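Local coordinates for protein alpha-galactosidase (Lactobacillus brevis, PDB 3MI6) that probably hydrolyses terminal, non-reducing alpha-D-galactose residues from alpha-galactosides such as galactose oligosaccharides and galactomannans, as a family 36 glycoside hydrolase, at residues D549-A554 / N581-R586. Sequence-based numbering, arbitrary orientation.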
loop_
_atom_site.group_PDB
_atom_site.type_symbol
_atom_site.label_atom_id
_atom_site.label_comp_id
_atom_site.label_asym_id
_atom_site.label_seq_id
_atom_site.Cartn_x
_atom_site.Cartn_y
_atom_site.Cartn_z
ATOM N N ASP D 549 -31.323 12.243 -2.697
ATOM C CA ASP D 549 -32.174 12.405 -3.861
ATOM C C ASP D 549 -31.892 11.316 -4.876
ATOM O O ASP D 549 -32.743 10.984 -5.706
ATOM C CB ASP D 549 -31.963 13.763 -4.509
ATOM C CG ASP D 549 -33.018 14.754 -4.111
ATOM O OD1 ASP D 549 -34.066 14.296 -3.605
ATOM O OD2 ASP D 549 -32.793 15.982 -4.295
ATOM N N ASP D 550 -30.687 10.768 -4.822
ATOM C CA ASP D 550 -30.351 9.633 -5.657
ATOM C C ASP D 550 -31.097 8.405 -5.135
ATOM O O ASP D 550 -30.798 7.915 -4.041
ATOM C CB ASP D 550 -28.843 9.393 -5.652
ATOM C CG ASP D 550 -28.417 8.363 -6.673
ATOM O OD1 ASP D 550 -29.251 7.524 -7.085
ATOM O OD2 ASP D 550 -27.241 8.391 -7.085
ATOM N N THR D 551 -32.066 7.926 -5.921
ATOM C CA THR D 551 -32.861 6.747 -5.575
ATOM C C THR D 551 -32.564 5.556 -6.494
ATOM O O THR D 551 -33.366 4.605 -6.572
ATOM C CB THR D 551 -34.377 7.049 -5.650
ATOM O OG1 THR D 551 -34.734 7.396 -6.995
ATOM C CG2 THR D 551 -34.727 8.193 -4.741
ATOM N N ASP D 552 -31.435 5.615 -7.208
ATOM C CA ASP D 552 -30.954 4.442 -7.928
ATOM C C ASP D 552 -30.489 3.335 -6.966
ATOM O O ASP D 552 -29.801 3.620 -5.978
ATOM C CB ASP D 552 -29.799 4.796 -8.850
ATOM C CG ASP D 552 -29.214 3.560 -9.528
ATOM O OD1 ASP D 552 -29.878 3.009 -10.426
ATOM O OD2 ASP D 552 -28.109 3.121 -9.146
ATOM N N ALA D 553 -30.838 2.081 -7.270
ATOM C CA ALA D 553 -30.453 0.943 -6.423
ATOM C C ALA D 553 -28.934 0.824 -6.204
ATOM O O ALA D 553 -28.465 0.757 -5.066
ATOM C CB ALA D 553 -31.014 -0.357 -6.972
ATOM N N ALA D 554 -28.172 0.806 -7.287
ATOM C CA ALA D 554 -26.726 0.685 -7.190
ATOM C C ALA D 554 -26.086 1.820 -6.398
ATOM O O ALA D 554 -25.254 1.578 -5.548
ATOM C CB ALA D 554 -26.113 0.597 -8.577
ATOM N N ASN D 581 -33.428 5.354 -14.127
ATOM C CA ASN D 581 -33.292 6.395 -13.122
ATOM C C ASN D 581 -33.110 7.790 -13.697
ATOM O O ASN D 581 -32.292 7.989 -14.593
ATOM C CB ASN D 581 -32.125 6.047 -12.198
ATOM C CG ASN D 581 -31.802 7.156 -11.237
ATOM O OD1 ASN D 581 -30.965 8.016 -11.521
ATOM N ND2 ASN D 581 -32.469 7.152 -10.083
ATOM N N ASP D 582 -33.879 8.749 -13.173
ATOM C CA ASP D 582 -33.890 10.129 -13.685
ATOM C C ASP D 582 -32.617 10.930 -13.335
ATOM O O ASP D 582 -32.276 11.894 -14.026
ATOM C CB ASP D 582 -35.129 10.891 -13.196
ATOM C CG ASP D 582 -36.435 10.121 -13.422
ATOM O OD1 ASP D 582 -36.447 9.146 -14.207
ATOM O OD2 ASP D 582 -37.456 10.492 -12.798
ATOM N N GLN D 583 -31.921 10.526 -12.270
ATOM C CA GLN D 583 -30.687 11.189 -11.862
ATOM C C GLN D 583 -29.480 10.823 -12.732
ATOM O O GLN D 583 -28.613 11.668 -12.961
ATOM C CB GLN D 583 -30.364 10.924 -10.381
ATOM C CG GLN D 583 -31.381 11.473 -9.377
ATOM C CD GLN D 583 -32.533 10.501 -9.067
ATOM O OE1 GLN D 583 -33.702 10.806 -9.345
ATOM N NE2 GLN D 583 -32.211 9.345 -8.467
HETATM N N MSE D 584 -29.416 9.583 -13.223
HETATM C CA MSE D 584 -28.199 9.130 -13.910
HETATM C C MSE D 584 -28.320 7.959 -14.886
HETATM O O MSE D 584 -27.314 7.515 -15.437
HETATM C CB MSE D 584 -27.097 8.853 -12.893
HETATM C CG MSE D 584 -27.619 8.314 -11.582
HETATM SE SE MSE D 584 -27.941 6.400 -11.705
HETATM C CE MSE D 584 -26.154 5.934 -12.325
ATOM N N GLY D 585 -29.535 7.460 -15.089
ATOM C CA GLY D 585 -29.850 6.651 -16.256
ATOM C C GLY D 585 -29.781 5.142 -16.121
ATOM O O GLY D 585 -30.164 4.410 -17.049
ATOM N N ARG D 586 -29.283 4.672 -14.984
ATOM C CA ARG D 586 -29.135 3.241 -14.763
ATOM C C ARG D 586 -30.501 2.544 -14.805
ATOM O O ARG D 586 -31.520 3.136 -14.473
ATOM C CB ARG D 586 -28.418 2.985 -13.432
ATOM C CG ARG D 586 -28.457 1.552 -12.963
ATOM C CD ARG D 586 -27.287 1.228 -12.051
ATOM N NE ARG D 586 -26.040 1.787 -12.555
ATOM C CZ ARG D 586 -25.323 2.737 -11.937
ATOM N NH1 ARG D 586 -25.707 3.249 -10.763
ATOM N NH2 ARG D 586 -24.197 3.175 -12.496
#
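D552 and R586 meet in a salt bridge, R586 NH1 giving its hydrogen to D552 OD2 at 2.9 Å. The oxygen lies in the guanidinium plane, whereas the nitrogen comes to OD2 from above the carboxylate, the two planes being turned 60° apart. CG of D552 stands anti to the backbone N (chi1 176°), on a CB that points toward the 581-586 loop, and the D552 side chain crosses that of R586 at about a right angle; its OD1 rests on the aliphatic stem of R586, 3.3 Å from R586 CG, and R586 NH1 also touches A554 CB at 3.5 Å. D552 is the N-cap of helix 553-566, OD2 also taking the backbone N of E555. The two segments follow neighbouring strands, 544-546 and 572-576, of the parallel eight-stranded barrel, and D549, the predicted proton donor, hydrogen-bonds W200. An alanine at R586 would probably leave D552 without its cationic mate, and D726 of the second subunit without the salt bridge it makes to NE. Farther along, the selenium of selenomethionine M584 (SE) packs on D552 CB at 3.8 Å. D550 OD1 accepts from D552 N (2.9 Å) in an Asx turn, and N581 OD1 takes M584 N, three residues on, at 2.8 Å in an Asx motif. CG of Q583 lies 3.9 Å from D549 O.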